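Local coordinates for protein methyl-coenzyme M reductase gamma subunit (Methermicoccus shengliensis DSM 18856, PDB 7NKG) that forms part of methyl-coenzyme M reductase, the factor 430 enzyme that probably releases methane from methyl-coenzyme M in the last step of methanogenesis, at residues C[233-236]-C[237-241]; C[10-13]-C[14-17]. All coordinates share one frame; numbering follows the deposited sequence.

Contact 1: C[233-236]-C[237-241]; sequences VQRI and WELRT
Ile236 and Arg240 sit one turn apart on helix 227-245, and the methyl CG2 of Ile236 lies over one face of the Arg240 guanidinium, 3.4 Å from Arg240 NE. The arginine reaches that place because its CG stands beside the backbone N (chi1 -76°) and the chain then runs extended to NE. Its charged end works outward: NH2 pairs with an acidic side chain of another subunit in a salt bridge, and NH1 hydrogen-bonds to a polar side chain of a second one. With an alanine in place of Arg240, that acidic group would probably lose its mate and Ile236 CG2 its guanidinium cover. Leu239 CD1 is 3.8 Å from Arg235 CG and, in one of two Arg235 conformers, lies over the guanidinium. The Trp237 ring turns an edge to Gln234 O, which lies in its plane 3.5 Å from Trp237 CE3, while Thr241 OG1 stands over one face. That hydroxyl also donates to Trp237 O at 2.7 Å, from above the carbonyl plane and across it from Thr241 N. Helical backbone bonds run from Trp237 N to Val233 O through Arg240 N to Ile236 O, each 2.9 Å. Side chains thus meet mainly by apolar packing, while Arg235, like Arg240, salt-bridges through NH2 to the first neighbouring subunit, whose backbone accepts from Arg235 NH1.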
loop_
_atom_site.group_PDB
_atom_site.type_symbol
_atom_site.label_atom_id
_atom_site.label_comp_id
_atom_site.label_asym_id
_atom_site.label_seq_id
_atom_site.Cartn_x
_atom_site.Cartn_y
_atom_site.Cartn_z
ATOM N N VAL C 233 -15.350 -5.748 -38.863
ATOM C CA VAL C 233 -14.394 -5.498 -37.774
ATOM C C VAL C 233 -14.067 -4.008 -37.694
ATOM O O VAL C 233 -14.099 -3.429 -36.618
ATOM C CB VAL C 233 -13.102 -6.328 -37.942
ATOM C CG1 VAL C 233 -12.042 -5.898 -36.923
ATOM C CG2 VAL C 233 -13.385 -7.815 -37.789
ATOM N N GLN C 234 -13.730 -3.407 -38.843
ATOM C CA GLN C 234 -13.371 -1.994 -38.916
ATOM C C GLN C 234 -14.531 -1.111 -38.490
ATOM O O GLN C 234 -14.307 -0.100 -37.841
ATOM C CB GLN C 234 -12.904 -1.647 -40.334
ATOM C CG GLN C 234 -11.574 -2.333 -40.676
ATOM C CD GLN C 234 -11.156 -2.195 -42.118
ATOM O OE1 GLN C 234 -11.988 -2.021 -43.032
ATOM N NE2 GLN C 234 -9.852 -2.300 -42.362
ATOM N N ARG C 235 -15.770 -1.491 -38.848
ATOM C CA ARG C 235 -16.948 -0.719 -38.482
ATOM C C ARG C 235 -17.169 -0.759 -36.976
ATOM O O ARG C 235 -17.408 0.284 -36.368
ATOM C CB ARG C 235 -18.170 -1.265 -39.219
ATOM C CG ARG C 235 -19.450 -0.530 -38.915
ATOM C CD ARG C 235 -20.534 -1.008 -39.840
ATOM N NE ARG C 235 -21.533 0.038 -40.066
ATOM C CZ ARG C 235 -22.796 0.041 -39.639
ATOM N NH1 ARG C 235 -23.279 -0.983 -38.942
ATOM N NH2 ARG C 235 -23.592 1.065 -39.917
ATOM N N ILE C 236 -17.078 -1.951 -36.362
ATOM C CA ILE C 236 -17.249 -2.079 -34.908
ATOM C C ILE C 236 -16.150 -1.298 -34.204
ATOM O O ILE C 236 -16.431 -0.568 -33.255
ATOM C CB ILE C 236 -17.222 -3.578 -34.484
ATOM C CG1 ILE C 236 -18.480 -4.319 -35.027
ATOM C CG2 ILE C 236 -17.074 -3.746 -32.958
ATOM C CD1 ILE C 236 -19.849 -3.909 -34.427
ATOM N N TRP C 237 -14.907 -1.416 -34.681
ATOM C CA TRP C 237 -13.790 -0.677 -34.092
ATOM C C TRP C 237 -14.044 0.848 -34.183
ATOM O O TRP C 237 -13.933 1.551 -33.175
ATOM C CB TRP C 237 -12.480 -1.054 -34.802
ATOM C CG TRP C 237 -11.345 -0.114 -34.544
ATOM C CD1 TRP C 237 -10.532 -0.082 -33.453
ATOM C CD2 TRP C 237 -10.890 0.923 -35.423
ATOM N NE1 TRP C 237 -9.613 0.931 -33.579
ATOM C CE2 TRP C 237 -9.781 1.537 -34.805
ATOM C CE3 TRP C 237 -11.275 1.352 -36.701
ATOM C CZ2 TRP C 237 -9.091 2.595 -35.405
ATOM C CZ3 TRP C 237 -10.601 2.409 -37.282
ATOM C CH2 TRP C 237 -9.523 3.017 -36.634
ATOM N N GLU C 238 -14.424 1.343 -35.375
ATOM C CA GLU C 238 -14.630 2.779 -35.552
ATOM C C GLU C 238 -15.782 3.288 -34.695
ATOM O O GLU C 238 -15.620 4.302 -34.019
ATOM C CB GLU C 238 -14.843 3.141 -37.022
ATOM C CG GLU C 238 -15.007 4.635 -37.229
ATOM C CD GLU C 238 -14.757 5.135 -38.637
ATOM O OE1 GLU C 238 -14.641 4.297 -39.561
ATOM O OE2 GLU C 238 -14.684 6.373 -38.814
ATOM N N LEU C 239 -16.943 2.611 -34.715
ATOM C CA LEU C 239 -18.088 3.073 -33.935
ATOM C C LEU C 239 -17.828 2.983 -32.434
ATOM O O LEU C 239 -18.180 3.904 -31.700
ATOM C CB LEU C 239 -19.370 2.333 -34.329
ATOM C CG LEU C 239 -19.830 2.567 -35.762
ATOM C CD1 LEU C 239 -20.961 1.624 -36.124
ATOM C CD2 LEU C 239 -20.302 4.020 -35.982
ATOM N N ARG C 240 -17.154 1.913 -31.958
ATOM C CA ARG C 240 -16.810 1.822 -30.530
ATOM C C ARG C 240 -15.880 2.979 -30.153
ATOM O O ARG C 240 -16.093 3.620 -29.128
ATOM C CB ARG C 240 -16.100 0.506 -30.200
ATOM C CG ARG C 240 -16.993 -0.698 -30.132
ATOM C CD ARG C 240 -16.079 -1.868 -29.895
ATOM N NE ARG C 240 -16.724 -3.148 -29.625
ATOM C CZ ARG C 240 -16.063 -4.229 -29.192
ATOM N NH1 ARG C 240 -14.759 -4.167 -28.935
ATOM N NH2 ARG C 240 -16.704 -5.373 -28.996
ATOM N N THR C 241 -14.904 3.284 -31.032
ATOM C CA THR C 241 -13.944 4.368 -30.810
ATOM C C THR C 241 -14.670 5.715 -30.710
ATOM O O THR C 241 -14.444 6.459 -29.756
ATOM C CB THR C 241 -12.892 4.391 -31.951
ATOM O OG1 THR C 241 -12.186 3.146 -31.961
ATOM C CG2 THR C 241 -11.905 5.539 -31.807
HETATM O O HOH W 1 -14.629 1.861 -40.175
#

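Contact 2: C[10-13]-C[14-17]; sequences GNTS and VAQN
An N-cap opens helix 13-23, with Thr12 at the capping position and the preceding loop folded against the first turn. Thr12 holds OG1 between its backbone N and carbonyl carbon (chi1 68°), which turns the hydroxyl toward the start of the helix, where it accepts a weak, long bond from Ala15 N at 3.5 Å, though a fairly straight one (167°). The same OG1 is hydrogen-bonded more firmly to Asp226. Regular helix bonding begins with Gln16 N to Thr12 O at 2.9 Å and continues with Asn17 N to Ser13 O at 2.8 Å. Gln16 lays its extended side chain back past the cap, its CG 3.4 Å from Thr12 O. Asn17 instead brings its amide beside Ser13 O, but ND2 is hydrogen-bonded to the carbonyls of Lys211 and Thr213. Ala15 CB, meanwhile, packs on Gly10 C at 3.5 Å; a side chain on Gly10 would run into that methyl, and a beta carbon at these backbone angles (phi 100°) would also press on the preceding carbonyl oxygen. The carboxylate of Asp226, which takes Asn11 N as well, lies by the helix start, where it would probably be favoured by the positive end of the helix dipole.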
loop_
_atom_site.group_PDB
_atom_site.type_symbol
_atom_site.label_atom_id
_atom_site.label_comp_id
_atom_site.label_asym_id
_atom_site.label_seq_id
_atom_site.Cartn_x
_atom_site.Cartn_y
_atom_site.Cartn_z
ATOM N N GLY C 10 -20.197 -11.856 -44.354
ATOM C CA GLY C 10 -19.282 -12.693 -45.129
ATOM C C GLY C 10 -19.985 -13.619 -46.094
ATOM O O GLY C 10 -21.140 -13.994 -45.875
ATOM N N ASN C 11 -19.275 -13.998 -47.168
ATOM C CA ASN C 11 -19.828 -14.849 -48.223
ATOM C C ASN C 11 -18.960 -16.075 -48.568
ATOM O O ASN C 11 -19.311 -16.804 -49.499
ATOM C CB ASN C 11 -20.056 -14.011 -49.486
ATOM C CG ASN C 11 -18.803 -13.420 -50.088
ATOM O OD1 ASN C 11 -17.705 -13.506 -49.534
ATOM N ND2 ASN C 11 -18.938 -12.814 -51.261
ATOM N N THR C 12 -17.833 -16.292 -47.874
ATOM C CA THR C 12 -16.983 -17.454 -48.159
ATOM C C THR C 12 -17.547 -18.705 -47.461
ATOM O O THR C 12 -18.432 -18.581 -46.596
ATOM C CB THR C 12 -15.535 -17.185 -47.701
ATOM O OG1 THR C 12 -15.487 -17.125 -46.271
ATOM C CG2 THR C 12 -14.926 -15.942 -48.349
ATOM N N SER C 13 -16.989 -19.911 -47.760
ATOM C CA SER C 13 -17.400 -21.146 -47.087
ATOM C C SER C 13 -17.206 -21.011 -45.561
ATOM O O SER C 13 -18.037 -21.489 -44.802
ATOM C CB SER C 13 -16.575 -22.326 -47.590
ATOM O OG SER C 13 -15.199 -22.130 -47.284
ATOM N N VAL C 14 -16.141 -20.316 -45.117
ATOM C CA VAL C 14 -15.884 -20.118 -43.693
ATOM C C VAL C 14 -17.042 -19.346 -43.048
ATOM O O VAL C 14 -17.532 -19.756 -42.003
ATOM C CB VAL C 14 -14.544 -19.388 -43.471
ATOM C CG1 VAL C 14 -14.357 -19.003 -42.001
ATOM C CG2 VAL C 14 -13.373 -20.239 -43.946
ATOM N N ALA C 15 -17.481 -18.242 -43.666
ATOM C CA ALA C 15 -18.597 -17.446 -43.142
ATOM C C ALA C 15 -19.887 -18.269 -43.160
ATOM O O ALA C 15 -20.666 -18.213 -42.202
ATOM C CB ALA C 15 -18.780 -16.181 -43.966
ATOM N N GLN C 16 -20.101 -19.060 -44.222
ATOM C CA GLN C 16 -21.291 -19.908 -44.301
ATOM C C GLN C 16 -21.295 -20.954 -43.185
ATOM O O GLN C 16 -22.335 -21.185 -42.568
ATOM C CB GLN C 16 -21.365 -20.595 -45.664
ATOM C CG GLN C 16 -21.651 -19.607 -46.797
ATOM C CD GLN C 16 -21.331 -20.158 -48.170
ATOM O OE1 GLN C 16 -21.056 -21.353 -48.354
ATOM N NE2 GLN C 16 -21.367 -19.287 -49.171
ATOM N N ASN C 17 -20.124 -21.549 -42.896
ATOM C CA ASN C 17 -19.984 -22.543 -41.820
ATOM C C ASN C 17 -20.166 -21.886 -40.460
ATOM O O ASN C 17 -20.801 -22.465 -39.590
ATOM C CB ASN C 17 -18.629 -23.233 -41.900
ATOM C CG ASN C 17 -18.521 -24.111 -43.133
ATOM O OD1 ASN C 17 -19.501 -24.754 -43.557
ATOM N ND2 ASN C 17 -17.356 -24.135 -43.754
#

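How the contacts relate
Both contacts are local, partly buried and on the same side of the chain's centre, contact 1 farther out. Each has four buried residues, but contact 2 also has two exposed ones, Asn11 and Gln16, while contact 1 has none. The centres of contacts 1 and 2 are about 21 Å apart. The two do not touch, yet helix 227-245, which carries contact 1, also sends Glu228 to Gly10 N of contact 2. The chemistry follows the setting. Contact 1 lies in mid-helix, where backbone bonding is regular and charged side chains reach other subunits. Contact 2 is a helix start, where the loop caps the first turn, weakly, through Thr12. Contact 1 is bound up mainly with neighbouring subunits, contact 2 mainly with its own chain.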